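PDB 5Z06: Exo beta-1,2-glucooligosaccharide sophorohydrolase (non-reducing end) from Parabacteroides distasonis ATCC 8503, which hydrolyses linear beta-1,2-glucan and beta-1,2-glucooligosaccharides of four or more glucose units, releasing sophorose from the non-reducing end as an exo-acting enzyme. Local coordinates for residues A[332-337]-A[406-411]; A[386-391]-A[448-453]; A[441-446]-A[468-473]; A[562-567]-A[584-589]; A[610-615]-A[649-654]. All coordinates share one frame; numbering follows the deposited sequence.

Contact 1: residues A[332-337]-A[406-411]; sequences AIVAGI and RQYFNQ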
# COMPACT_ATOMS: atom_id res chain seq x y z
N ALA A 332 -14.99 -5.30 -2.96
CA ALA A 332 -14.09 -6.23 -3.62
C ALA A 332 -14.48 -7.66 -3.32
O ALA A 332 -14.41 -8.52 -4.21
CB ALA A 332 -12.64 -5.97 -3.21
N ILE A 333 -14.89 -7.94 -2.09
CA ILE A 333 -15.28 -9.29 -1.74
C ILE A 333 -16.58 -9.68 -2.46
O ILE A 333 -16.69 -10.78 -3.00
CB ILE A 333 -15.37 -9.52 -0.22
CG1 ILE A 333 -14.00 -9.41 0.40
CG2 ILE A 333 -15.91 -10.91 0.05
CD1 ILE A 333 -13.99 -9.19 1.90
N VAL A 334 -17.55 -8.78 -2.51
CA VAL A 334 -18.77 -9.06 -3.25
C VAL A 334 -18.45 -9.40 -4.71
O VAL A 334 -18.95 -10.40 -5.25
CB VAL A 334 -19.76 -7.89 -3.15
CG1 VAL A 334 -20.88 -8.00 -4.15
CG2 VAL A 334 -20.33 -7.83 -1.74
N ALA A 335 -17.61 -8.57 -5.34
CA ALA A 335 -17.16 -8.81 -6.70
C ALA A 335 -16.52 -10.19 -6.79
O ALA A 335 -16.78 -10.92 -7.73
CB ALA A 335 -16.16 -7.75 -7.15
N GLY A 336 -15.67 -10.49 -5.81
CA GLY A 336 -14.91 -11.73 -5.78
C GLY A 336 -15.82 -12.94 -5.69
O GLY A 336 -15.49 -14.00 -6.25
N ILE A 337 -16.96 -12.78 -5.02
CA ILE A 337 -17.95 -13.84 -4.97
C ILE A 337 -18.57 -14.03 -6.36
O ILE A 337 -18.66 -15.15 -6.86
CB ILE A 337 -19.07 -13.57 -3.95
CG1 ILE A 337 -18.50 -13.49 -2.53
CG2 ILE A 337 -20.11 -14.69 -4.01
CD1 ILE A 337 -19.44 -12.86 -1.53
N ARG A 406 -25.33 -5.42 1.50
CA ARG A 406 -26.68 -5.69 1.97
C ARG A 406 -27.65 -6.00 0.83
O ARG A 406 -28.55 -6.80 0.98
CB ARG A 406 -27.18 -4.51 2.80
CG ARG A 406 -28.45 -4.76 3.56
CD ARG A 406 -29.63 -4.28 2.77
NE ARG A 406 -30.85 -4.47 3.54
CZ ARG A 406 -32.02 -4.90 3.05
NH1 ARG A 406 -32.18 -5.25 1.78
NH2 ARG A 406 -33.04 -5.00 3.88
N GLN A 407 -27.46 -5.34 -0.31
CA GLN A 407 -28.24 -5.63 -1.49
C GLN A 407 -27.81 -6.91 -2.14
O GLN A 407 -28.61 -7.57 -2.75
CB GLN A 407 -28.13 -4.48 -2.49
CG GLN A 407 -28.73 -3.20 -1.94
CD GLN A 407 -30.16 -3.42 -1.56
OE1 GLN A 407 -30.46 -3.71 -0.42
NE2 GLN A 407 -31.04 -3.36 -2.55
N TYR A 408 -26.52 -7.24 -2.04
CA TYR A 408 -26.00 -8.47 -2.58
C TYR A 408 -26.53 -9.69 -1.86
O TYR A 408 -26.99 -10.64 -2.52
CB TYR A 408 -24.47 -8.51 -2.53
CG TYR A 408 -23.90 -9.69 -3.29
CD1 TYR A 408 -23.93 -9.73 -4.67
CD2 TYR A 408 -23.36 -10.77 -2.63
CE1 TYR A 408 -23.41 -10.81 -5.38
CE2 TYR A 408 -22.84 -11.85 -3.33
CZ TYR A 408 -22.88 -11.86 -4.70
OH TYR A 408 -22.37 -12.94 -5.39
N PHE A 409 -26.46 -9.68 -0.53
CA PHE A 409 -26.83 -10.83 0.29
C PHE A 409 -28.32 -10.78 0.56
O PHE A 409 -28.76 -10.52 1.68
CB PHE A 409 -26.00 -10.88 1.57
CG PHE A 409 -24.54 -11.13 1.33
CD1 PHE A 409 -24.10 -12.38 0.90
CD2 PHE A 409 -23.60 -10.11 1.54
CE1 PHE A 409 -22.75 -12.61 0.69
CE2 PHE A 409 -22.25 -10.33 1.31
CZ PHE A 409 -21.83 -11.58 0.87
N ASN A 410 -29.08 -11.06 -0.48
CA ASN A 410 -30.53 -10.87 -0.52
C ASN A 410 -31.29 -12.20 -0.41
O ASN A 410 -32.48 -12.23 -0.65
CB ASN A 410 -30.90 -10.21 -1.84
CG ASN A 410 -30.69 -11.12 -3.04
OD1 ASN A 410 -29.88 -12.04 -3.01
ND2 ASN A 410 -31.41 -10.84 -4.11
N GLN A 411 -30.60 -13.28 -0.09
CA GLN A 411 -31.25 -14.58 -0.05
C GLN A 411 -32.05 -14.70 1.24
O GLN A 411 -31.68 -14.14 2.27
CB GLN A 411 -30.23 -15.70 -0.10
CG GLN A 411 -29.33 -15.69 -1.30
CD GLN A 411 -29.61 -16.82 -2.21
OE1 GLN A 411 -30.72 -16.95 -2.72
NE2 GLN A 411 -28.61 -17.66 -2.42

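Contact 2: residues A[386-391]-A[448-453]; sequences KDNGGD and WSPDQA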
# COMPACT_ATOMS: atom_id res chain seq x y z
N LYS A 386 -5.89 13.40 18.42
CA LYS A 386 -7.13 14.11 18.08
C LYS A 386 -8.09 13.25 17.28
O LYS A 386 -9.32 13.41 17.38
CB LYS A 386 -6.83 15.40 17.33
CG LYS A 386 -5.97 16.36 18.14
CD LYS A 386 -5.71 17.65 17.40
CE LYS A 386 -4.97 18.61 18.31
NZ LYS A 386 -4.56 19.79 17.53
N ASP A 387 -7.55 12.32 16.49
CA ASP A 387 -8.38 11.54 15.60
C ASP A 387 -8.67 10.23 16.25
O ASP A 387 -8.26 9.16 15.77
CB ASP A 387 -7.75 11.35 14.22
CG ASP A 387 -8.65 10.59 13.26
OD1 ASP A 387 -9.89 10.60 13.47
OD2 ASP A 387 -8.11 9.97 12.32
N ASN A 388 -9.44 10.31 17.33
CA ASN A 388 -9.65 9.17 18.21
C ASN A 388 -11.12 8.82 18.32
O ASN A 388 -11.53 8.13 19.24
CB ASN A 388 -9.05 9.48 19.57
CG ASN A 388 -9.87 10.49 20.36
OD1 ASN A 388 -10.54 11.36 19.79
ND2 ASN A 388 -9.88 10.32 21.68
N GLY A 389 -11.92 9.29 17.36
CA GLY A 389 -13.35 9.10 17.40
C GLY A 389 -13.87 8.90 16.00
O GLY A 389 -13.18 8.27 15.19
N GLY A 390 -15.06 9.41 15.71
CA GLY A 390 -15.64 9.21 14.40
C GLY A 390 -14.88 9.88 13.26
O GLY A 390 -14.34 11.00 13.39
N ASP A 391 -14.78 9.16 12.15
CA ASP A 391 -14.36 9.70 10.87
C ASP A 391 -15.51 9.46 9.91
O ASP A 391 -15.76 8.32 9.45
CB ASP A 391 -13.11 9.02 10.38
CG ASP A 391 -12.59 9.62 9.11
OD1 ASP A 391 -13.40 9.94 8.20
OD2 ASP A 391 -11.34 9.76 9.01
N TRP A 448 -15.42 13.54 14.69
CA TRP A 448 -15.89 13.91 16.03
C TRP A 448 -15.21 13.03 17.03
O TRP A 448 -15.26 11.82 16.91
CB TRP A 448 -17.41 13.76 16.18
CG TRP A 448 -17.84 14.06 17.59
CD1 TRP A 448 -17.98 15.28 18.14
CD2 TRP A 448 -18.16 13.12 18.63
NE1 TRP A 448 -18.37 15.18 19.45
CE2 TRP A 448 -18.49 13.87 19.79
CE3 TRP A 448 -18.20 11.72 18.70
CZ2 TRP A 448 -18.87 13.29 20.99
CZ3 TRP A 448 -18.56 11.12 19.91
CH2 TRP A 448 -18.90 11.91 21.05
N SER A 449 -14.59 13.66 18.03
CA SER A 449 -13.84 12.94 19.08
C SER A 449 -14.69 12.82 20.35
O SER A 449 -15.28 13.80 20.76
CB SER A 449 -12.55 13.68 19.40
OG SER A 449 -12.03 13.24 20.64
N PRO A 450 -14.74 11.62 20.97
CA PRO A 450 -15.52 11.46 22.20
C PRO A 450 -15.04 12.35 23.33
O PRO A 450 -15.86 12.71 24.17
CB PRO A 450 -15.28 9.98 22.58
CG PRO A 450 -13.95 9.69 22.02
CD PRO A 450 -13.97 10.39 20.68
N ASP A 451 -13.75 12.69 23.36
CA ASP A 451 -13.21 13.51 24.44
C ASP A 451 -12.76 14.91 24.03
O ASP A 451 -12.59 15.77 24.90
CB ASP A 451 -12.09 12.77 25.19
CG ASP A 451 -10.89 12.41 24.31
OD1 ASP A 451 -10.87 12.67 23.08
OD2 ASP A 451 -9.95 11.83 24.88
N GLN A 452 -12.54 15.12 22.73
CA GLN A 452 -12.08 16.39 22.20
C GLN A 452 -13.08 16.99 21.22
O GLN A 452 -12.77 17.97 20.56
CB GLN A 452 -10.73 16.20 21.52
CG GLN A 452 -9.65 15.68 22.45
CD GLN A 452 -8.56 14.94 21.71
OE1 GLN A 452 -7.67 15.57 21.12
NE2 GLN A 452 -8.62 13.61 21.73
N ALA A 453 -14.28 16.40 21.12
CA ALA A 453 -15.36 16.98 20.35
C ALA A 453 -14.89 17.34 18.93
O ALA A 453 -14.30 16.48 18.26
CB ALA A 453 -15.96 18.17 21.09

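Contact 3: residues A[441-446]-A[468-473]; sequences SPYLYW and ITYMLA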
# COMPACT_ATOMS: atom_id res chain seq x y z
N SER A 441 -25.53 24.15 10.57
CA SER A 441 -24.28 24.08 9.81
C SER A 441 -24.61 23.78 8.34
O SER A 441 -25.36 22.85 8.05
CB SER A 441 -23.35 23.00 10.32
OG SER A 441 -22.20 22.87 9.49
N PRO A 442 -24.06 24.59 7.42
CA PRO A 442 -24.14 24.21 6.01
C PRO A 442 -23.28 22.97 5.65
O PRO A 442 -23.48 22.39 4.58
CB PRO A 442 -23.64 25.46 5.26
CG PRO A 442 -23.18 26.43 6.28
CD PRO A 442 -23.25 25.81 7.64
N TYR A 443 -22.38 22.58 6.55
CA TYR A 443 -21.39 21.54 6.30
C TYR A 443 -21.53 20.37 7.23
O TYR A 443 -21.90 20.52 8.42
CB TYR A 443 -19.99 22.09 6.52
CG TYR A 443 -19.68 23.31 5.73
CD1 TYR A 443 -19.27 23.20 4.40
CD2 TYR A 443 -19.79 24.58 6.30
CE1 TYR A 443 -18.98 24.32 3.65
CE2 TYR A 443 -19.51 25.71 5.56
CZ TYR A 443 -19.10 25.58 4.23
OH TYR A 443 -18.82 26.70 3.49
N LEU A 444 -21.18 19.19 6.70
CA LEU A 444 -20.80 18.09 7.54
C LEU A 444 -19.37 18.31 7.97
O LEU A 444 -18.60 18.95 7.26
CB LEU A 444 -20.88 16.75 6.77
CG LEU A 444 -22.28 16.21 6.55
CD1 LEU A 444 -22.24 15.04 5.57
CD2 LEU A 444 -22.89 15.78 7.88
N TYR A 445 -19.03 17.75 9.14
CA TYR A 445 -17.66 17.66 9.59
C TYR A 445 -17.10 16.26 9.44
O TYR A 445 -17.84 15.26 9.52
CB TYR A 445 -17.52 18.16 11.01
CG TYR A 445 -17.65 19.67 11.04
CD1 TYR A 445 -18.90 20.27 10.92
CD2 TYR A 445 -16.53 20.50 11.11
CE1 TYR A 445 -19.04 21.64 10.92
CE2 TYR A 445 -16.67 21.87 11.11
CZ TYR A 445 -17.92 22.43 11.03
OH TYR A 445 -18.09 23.79 11.01
N TRP A 446 -15.80 16.22 9.19
CA TRP A 446 -15.05 14.99 8.96
C TRP A 446 -15.01 14.16 10.24
O TRP A 446 -15.25 12.94 10.18
CB TRP A 446 -13.63 15.32 8.48
CG TRP A 446 -12.97 14.24 7.70
CD1 TRP A 446 -12.80 12.96 8.07
CD2 TRP A 446 -12.37 14.37 6.41
NE1 TRP A 446 -12.15 12.26 7.09
CE2 TRP A 446 -11.87 13.10 6.06
CE3 TRP A 446 -12.20 15.43 5.52
CZ2 TRP A 446 -11.23 12.85 4.84
CZ3 TRP A 446 -11.56 15.19 4.31
CH2 TRP A 446 -11.08 13.91 3.98
N ILE A 468 -19.76 10.93 -1.33
CA ILE A 468 -20.57 9.83 -0.82
C ILE A 468 -20.90 10.03 0.65
O ILE A 468 -21.88 9.49 1.14
CB ILE A 468 -19.87 8.45 -1.02
CG1 ILE A 468 -20.85 7.30 -0.86
CG2 ILE A 468 -18.69 8.25 -0.06
CD1 ILE A 468 -21.75 7.10 -2.04
N THR A 469 -20.04 10.78 1.36
CA THR A 469 -20.31 11.19 2.73
C THR A 469 -21.58 12.04 2.82
O THR A 469 -22.45 11.83 3.69
CB THR A 469 -19.11 11.96 3.32
OG1 THR A 469 -17.88 11.32 2.94
CG2 THR A 469 -19.22 12.02 4.82
N TYR A 470 -21.72 12.97 1.89
CA TYR A 470 -22.95 13.75 1.80
C TYR A 470 -24.09 12.91 1.28
O TYR A 470 -25.19 13.00 1.77
CB TYR A 470 -22.77 14.99 0.94
CG TYR A 470 -22.11 16.10 1.70
CD1 TYR A 470 -20.73 16.22 1.72
CD2 TYR A 470 -22.88 17.02 2.41
CE1 TYR A 470 -20.14 17.25 2.41
CE2 TYR A 470 -22.28 18.05 3.11
CZ TYR A 470 -20.92 18.15 3.11
OH TYR A 470 -20.34 19.17 3.82
N MET A 471 -23.81 12.09 0.29
CA MET A 471 -24.83 11.24 -0.27
C MET A 471 -25.43 10.40 0.83
O MET A 471 -26.64 10.43 1.03
CB MET A 471 -24.28 10.33 -1.35
CG MET A 471 -23.87 11.07 -2.60
SD MET A 471 -25.30 11.51 -3.60
CE MET A 471 -24.67 13.07 -4.16
N LEU A 472 -24.58 9.69 1.56
CA LEU A 472 -25.07 8.76 2.56
C LEU A 472 -25.71 9.47 3.71
O LEU A 472 -26.73 9.01 4.22
CB LEU A 472 -23.99 7.79 3.03
CG LEU A 472 -23.65 6.76 1.95
CD1 LEU A 472 -22.37 6.00 2.30
CD2 LEU A 472 -24.76 5.76 1.76
N ALA A 473 -25.15 10.61 4.10
CA ALA A 473 -25.75 11.45 5.11
C ALA A 473 -27.18 11.81 4.78
O ALA A 473 -28.02 11.77 5.64
CB ALA A 473 -24.93 12.71 5.35

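Contact 4: residues A[562-567]-A[584-589]; sequences KMAKIN and DCWGLT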
# COMPACT_ATOMS: atom_id res chain seq x y z
N LYS A 562 -13.81 12.98 -17.47
CA LYS A 562 -12.94 14.05 -17.87
C LYS A 562 -11.71 14.15 -17.00
O LYS A 562 -10.61 14.37 -17.52
CB LYS A 562 -13.67 15.39 -17.84
CG LYS A 562 -14.51 15.59 -19.07
CD LYS A 562 -15.34 16.83 -18.91
CE LYS A 562 -16.29 16.99 -20.07
NZ LYS A 562 -17.12 18.18 -19.77
N MET A 563 -11.89 14.02 -15.68
CA MET A 563 -10.74 14.00 -14.79
C MET A 563 -9.75 12.87 -15.13
O MET A 563 -8.55 13.10 -15.18
CB MET A 563 -11.19 13.94 -13.35
CG MET A 563 -11.92 15.21 -12.93
SD MET A 563 -12.51 15.11 -11.24
CE MET A 563 -13.19 16.74 -11.04
N ALA A 564 -10.26 11.68 -15.39
CA ALA A 564 -9.40 10.58 -15.77
C ALA A 564 -8.64 10.91 -17.04
O ALA A 564 -7.42 10.75 -17.09
CB ALA A 564 -10.20 9.30 -15.94
N LYS A 565 -9.35 11.38 -18.06
CA LYS A 565 -8.70 11.72 -19.32
C LYS A 565 -7.67 12.83 -19.18
O LYS A 565 -6.66 12.80 -19.85
CB LYS A 565 -9.74 12.15 -20.34
CG LYS A 565 -10.51 10.97 -20.91
CD LYS A 565 -11.76 11.47 -21.62
CE LYS A 565 -11.71 11.27 -23.12
NZ LYS A 565 -12.77 12.09 -23.75
N ILE A 566 -7.98 13.82 -18.35
CA ILE A 566 -7.11 14.94 -18.08
C ILE A 566 -5.84 14.42 -17.46
O ILE A 566 -4.74 14.81 -17.82
CB ILE A 566 -7.78 15.95 -17.11
CG1 ILE A 566 -8.76 16.86 -17.86
CG2 ILE A 566 -6.76 16.82 -16.39
CD1 ILE A 566 -9.78 17.56 -16.99
N ASN A 567 -6.01 13.54 -16.48
CA ASN A 567 -4.91 12.93 -15.80
C ASN A 567 -4.04 12.15 -16.80
O ASN A 567 -2.82 12.36 -16.87
CB ASN A 567 -5.44 12.07 -14.62
CG ASN A 567 -4.34 11.65 -13.67
OD1 ASN A 567 -3.34 11.08 -14.11
ND2 ASN A 567 -4.55 11.88 -12.37
N ASP A 584 0.17 4.58 -21.25
CA ASP A 584 0.00 3.35 -20.54
C ASP A 584 0.54 3.46 -19.10
O ASP A 584 0.69 2.48 -18.39
CB ASP A 584 0.63 2.20 -21.35
CG ASP A 584 2.11 2.37 -21.58
OD1 ASP A 584 2.67 3.42 -21.19
OD2 ASP A 584 2.72 1.44 -22.13
N CYS A 585 0.83 4.67 -18.68
CA CYS A 585 1.37 4.89 -17.37
C CYS A 585 0.93 6.25 -16.91
O CYS A 585 1.58 7.27 -17.17
CB CYS A 585 2.88 4.77 -17.36
SG CYS A 585 3.52 4.91 -15.68
N TRP A 586 -0.20 6.26 -16.21
CA TRP A 586 -0.89 7.48 -15.87
C TRP A 586 -1.81 7.20 -14.71
O TRP A 586 -2.05 6.05 -14.38
CB TRP A 586 -1.72 7.93 -17.06
CG TRP A 586 -2.83 6.96 -17.40
CD1 TRP A 586 -2.74 5.82 -18.15
CD2 TRP A 586 -4.18 7.04 -16.97
NE1 TRP A 586 -3.97 5.19 -18.22
CE2 TRP A 586 -4.87 5.92 -17.50
CE3 TRP A 586 -4.89 7.96 -16.20
CZ2 TRP A 586 -6.23 5.70 -17.28
CZ3 TRP A 586 -6.25 7.74 -15.98
CH2 TRP A 586 -6.90 6.62 -16.52
N GLY A 587 -2.39 8.25 -14.15
CA GLY A 587 -3.34 8.14 -13.05
C GLY A 587 -2.73 8.61 -11.76
O GLY A 587 -2.79 7.93 -10.75
N LEU A 588 -2.14 9.80 -11.79
CA LEU A 588 -1.57 10.37 -10.62
C LEU A 588 -2.59 10.51 -9.53
O LEU A 588 -3.70 11.00 -9.75
CB LEU A 588 -0.92 11.72 -10.93
CG LEU A 588 0.37 11.55 -11.76
CD1 LEU A 588 0.85 12.87 -12.35
CD2 LEU A 588 1.47 10.94 -10.93
N THR A 589 -2.21 10.05 -8.35
CA THR A 589 -3.11 10.03 -7.21
C THR A 589 -2.28 9.85 -5.93
O THR A 589 -1.03 9.79 -5.95
CB THR A 589 -4.19 8.91 -7.36
OG1 THR A 589 -5.08 8.90 -6.24
CG2 THR A 589 -3.58 7.56 -7.47

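Contact 5: residues A[610-615]-A[649-654]; sequences TMAPTG and RDAFNL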
# COMPACT_ATOMS: atom_id res chain seq x y z
N THR A 610 6.12 9.70 -9.34
CA THR A 610 5.53 8.61 -8.61
C THR A 610 4.15 8.33 -9.15
O THR A 610 3.28 9.21 -9.12
CB THR A 610 5.38 8.96 -7.15
OG1 THR A 610 6.65 9.35 -6.67
CG2 THR A 610 4.84 7.76 -6.36
N MET A 611 3.94 7.09 -9.55
CA MET A 611 2.70 6.64 -10.13
C MET A 611 2.14 5.50 -9.27
O MET A 611 2.82 4.50 -9.04
CB MET A 611 2.95 6.15 -11.55
CG MET A 611 1.67 5.89 -12.34
SD MET A 611 0.65 7.36 -12.53
CE MET A 611 1.74 8.36 -13.53
N ALA A 612 0.92 5.68 -8.80
CA ALA A 612 0.21 4.66 -8.05
C ALA A 612 -0.70 3.94 -9.04
O ALA A 612 -1.61 4.54 -9.59
CB ALA A 612 -0.61 5.28 -6.93
N PRO A 613 -0.45 2.64 -9.28
CA PRO A 613 -1.28 1.92 -10.26
C PRO A 613 -2.78 2.03 -10.04
O PRO A 613 -3.55 1.92 -11.00
CB PRO A 613 -0.84 0.46 -10.08
CG PRO A 613 0.55 0.56 -9.58
CD PRO A 613 0.63 1.80 -8.75
N THR A 614 -3.20 2.24 -8.80
CA THR A 614 -4.62 2.36 -8.52
C THR A 614 -5.28 3.50 -9.30
O THR A 614 -6.45 3.42 -9.62
CB THR A 614 -4.90 2.47 -7.01
OG1 THR A 614 -6.29 2.26 -6.78
CG2 THR A 614 -4.49 3.84 -6.45
N GLY A 615 -4.52 4.57 -9.59
CA GLY A 615 -5.02 5.68 -10.40
C GLY A 615 -5.67 5.27 -11.70
O GLY A 615 -6.87 5.48 -11.92
N ARG A 649 1.99 -3.29 -6.69
CA ARG A 649 2.51 -2.54 -5.56
C ARG A 649 1.91 -1.15 -5.55
O ARG A 649 1.46 -0.64 -6.56
CB ARG A 649 4.03 -2.50 -5.60
CG ARG A 649 4.57 -3.90 -5.46
CD ARG A 649 6.07 -3.94 -5.29
NE ARG A 649 6.49 -5.32 -5.39
CZ ARG A 649 6.40 -6.21 -4.41
NH1 ARG A 649 5.91 -5.87 -3.21
NH2 ARG A 649 6.81 -7.45 -4.63
N ASP A 650 1.88 -0.55 -4.38
CA ASP A 650 1.11 0.66 -4.19
C ASP A 650 1.48 1.80 -5.13
O ASP A 650 0.60 2.54 -5.59
CB ASP A 650 1.25 1.15 -2.78
CG ASP A 650 0.22 2.16 -2.42
OD1 ASP A 650 -0.97 1.89 -2.69
OD2 ASP A 650 0.59 3.21 -1.85
N ALA A 651 2.77 1.93 -5.42
CA ALA A 651 3.28 3.00 -6.23
C ALA A 651 4.67 2.69 -6.66
O ALA A 651 5.36 1.90 -6.03
CB ALA A 651 3.28 4.32 -5.45
N PHE A 652 5.10 3.39 -7.69
CA PHE A 652 6.45 3.29 -8.15
C PHE A 652 6.92 4.60 -8.77
O PHE A 652 6.12 5.41 -9.26
CB PHE A 652 6.57 2.12 -9.14
CG PHE A 652 5.85 2.35 -10.44
CD1 PHE A 652 4.47 2.28 -10.50
CD2 PHE A 652 6.56 2.60 -11.61
CE1 PHE A 652 3.81 2.46 -11.70
CE2 PHE A 652 5.91 2.79 -12.81
CZ PHE A 652 4.53 2.73 -12.86
N ASN A 653 8.23 4.78 -8.76
CA ASN A 653 8.83 5.95 -9.34
C ASN A 653 10.03 5.48 -10.11
O ASN A 653 11.08 5.16 -9.51
CB ASN A 653 9.21 6.93 -8.25
CG ASN A 653 9.65 8.27 -8.81
OD1 ASN A 653 10.37 8.33 -9.80
ND2 ASN A 653 9.20 9.34 -8.19
N LEU A 654 9.88 5.39 -11.43
CA LEU A 654 11.01 4.98 -12.27
C LEU A 654 12.09 6.05 -12.30
O LEU A 654 13.26 5.74 -12.51
CB LEU A 654 10.57 4.63 -13.69
CG LEU A 654 9.67 3.39 -13.75
CD1 LEU A 654 9.16 3.21 -15.17
CD2 LEU A 654 10.41 2.15 -13.27
O HOH W 1 -1.80 1.80 -6.43

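Contact 1: residues A[332-337]-A[406-411]
Val334 and Ile337 of helix 323-338 pack against Tyr408, the last residue of helix 392-408, and Phe409 just after it, joining two helices of the (alpha/alpha)6 barrel known for GH144 glycoside hydrolases. Val334 and Tyr408 lie antiparallel, tip past base, and the CG1 methyl of Val334 makes a CH-pi contact over one face of the tyrosine ring, 3.8 Å from its centroid and nearest CD1. With CG anti to its backbone N (chi1 -171°), Tyr408 extends its ring across to the other helix. There OH touches CG2 of Ile337 and hydrogen-bonds Glu338, so this buried hydroxyl has a polar partner beside the apolar patch. A leucine in place of Tyr408 would probably leave Glu338 without that partner and open a gap beside Val334 and Ile337. Phe409, the first residue to leave helical geometry, has CD2 of Tyr408 over the centre of its ring. Ile337 crosses Phe409 at about a right angle, its CD1 methyl 3.6 Å from Phe409 CZ.

Contact 2: residues A[386-391]-A[448-453]
The amide of Asn388 and the carboxylate of Asp451 meet with their planes 28° apart. Asn388 CG lies between its backbone N and carbonyl carbon (chi1 74°), which turns the amide to the 448-453 segment. Asn388 ND2 approaches Asp451 OD1 from above the carboxylate plane, at 2.9 Å, while Gln452 NE2 reaches the same OD1 from the opposite face at 2.8 Å. At the other end of the amide, Ser449 OG donates to an in-plane lone pair of Asn388 OD1 over a short 2.5 Å. That hydroxyl also accepts from the backbone N of Asp451 and of Gln452, forming an ST turn and an ST motif. Asn388 thus ties two side chains of the 448-453 turn together; an alanine here would probably leave Ser449 OG without its acceptor and Asp451 with one donor fewer. The Trp448 ring has Pro450 N over one face and meets Trp434 and His365 edge-to-face. Gly389 CA comes within 3.4 Å of Trp448 O, and a side chain there would collide with Trp448 O and Pro450 CD. Next to it, Gly390 and Trp448 form an antiparallel hydrogen-bonded pair: Trp448 N donates to Gly390 O at 3.1 Å, and the return bond from Gly390 N is weak. Strand 390-391 of this two-stranded sheet runs straight into helix 392-408, whose N-cap is Asp391, with OD1 accepting from Glu394 N.

Contact 3: residues A[441-446]-A[468-473]
Leu444 and Tyr470 bring the two backbones nearest, CA to CA 7.5 Å, where residues 443-445 run in extended conformation past helix 467-475. The contact is a loop packed on a helix of the (alpha/alpha)6 domain. Leu444 N donates to Tyr470 OH at 3.0 Å with an N-H...O angle of 154°, and the same hydroxyl hydrogen-bonds the carbonyl of Leu460. Two bonds therefore grip the tip of a buried tyrosine, and a backbone bond between Leu444 and Leu460 joins this loop to the one that bears Leu460. With CG anti to its carbonyl carbon (chi1 -75°), Leu444 lies along the ring, head to tail with Tyr470: its CD1 methyl sits over one face, 3.9 Å from the centroid and 14° off the normal. Tyr470 OH in turn lies near the plane of the Tyr443 ring, at its edge. Tyr443 points the other way, its own hydroxyl bonded to Ser492 and Glu494. Beyond the tyrosine face, Leu444 CD1 also reaches the helix itself, 3.6 Å from Ala473 CB.

Contact 4: residues A[562-567]-A[584-589]
Asn567 lays its amide against the backbone of Gly587 and Leu588. With CG anti to its own backbone N (chi1 -167°), it projects from helix 556-573 and pairs both ends of the amide with main chain. OD1 accepts from Leu588 N at 2.9 Å and, weakly, from Gly587 N. ND2 donates to a lone pair of Leu588 O at 2.9 Å, within the plane of that carbonyl. Bonds at both ends would fix the rotation of this buried amide. Trp586 stands alongside: its CZ3 is 3.4 Å from Ala564 O, and Asn567 OD1 lies at the edge of its ring, near the plane. CG of Trp586 takes the crowded position between backbone N and carbonyl carbon (chi1 65°), turning the indole toward the helix. Gly587 has a positive phi that would jam any CB against the preceding carbonyl O. The loop, just before strand 590-592, thus lies between two helices: helix 556-573 is pinned through Asn567, while Trp586 packs on Ser627 and Ala630 of helix 624-636 and bonds Ala626 O through NE1.

Contact 5: residues A[610-615]-A[649-654]
Met611 and Phe652 exchange two backbone hydrogen bonds as an antiparallel hydrogen-bonded pair, joining strand 610-611 to strand 652-653 in a small three-stranded sheet completed by 658-659. Met611 N donates to Phe652 O at 2.8 Å and almost straight (174°); Phe652 N returns a bond to Met611 O at 2.9 Å. CA-H...O contacts continue the pairing, Ala651 CA to Met611 O at 3.2 Å and Ala612 CA to Asp650 O at 3.3 Å. Among polar side chains, Asn653 ND2 donates to Thr610 OG1 at 3.0 Å, the two side chains crossing at about a right angle. Much of the apolar contact lies on the face of Met611 and Phe652, whose side chains leave the sheet together in one direction. Phe652 CG sits between its backbone N and carbonyl carbon (chi1 68°), bringing the ring beside Met611 O and under Met611 CB, 3.8 Å from Phe652 CE1. Pro613 CD lies at the ring's edge; elsewhere Thr610 CG2 touches Ala651 CB. A water accepts from Thr614 N and donates to Asp650 O at 2.6 Å. Where Pro613 has no N-H to offer, this water thus links the strand to helix 614-617, while Thr610 OG1 and Asn653 ND2 are held by each other and by Asn608.

Overall arrangement
Contacts 1 to 3 interleave or follow closely along the chain: helix 392-408 starts directly after strand 390-391 of contact 2 and ends in contact 1, though the two centres lie 32 Å apart. Contacts 2 and 3 cross in sequence and touch, with Trp446 NE1 reaching Asp391 at the N-cap of that helix; their centres are 16 Å apart. Contacts 4 and 5 come later, in series, with centres 12 Å apart, and meet where Met611 SD and Thr610 O pack on residues 586-588. Contact 5 lies nearest the centre of the chain, about 10 Å away. Contact 1 joins helices, 3 and 4 fix loops on helices, and 2 and 5 pair short strands within the helical glycosidase domain.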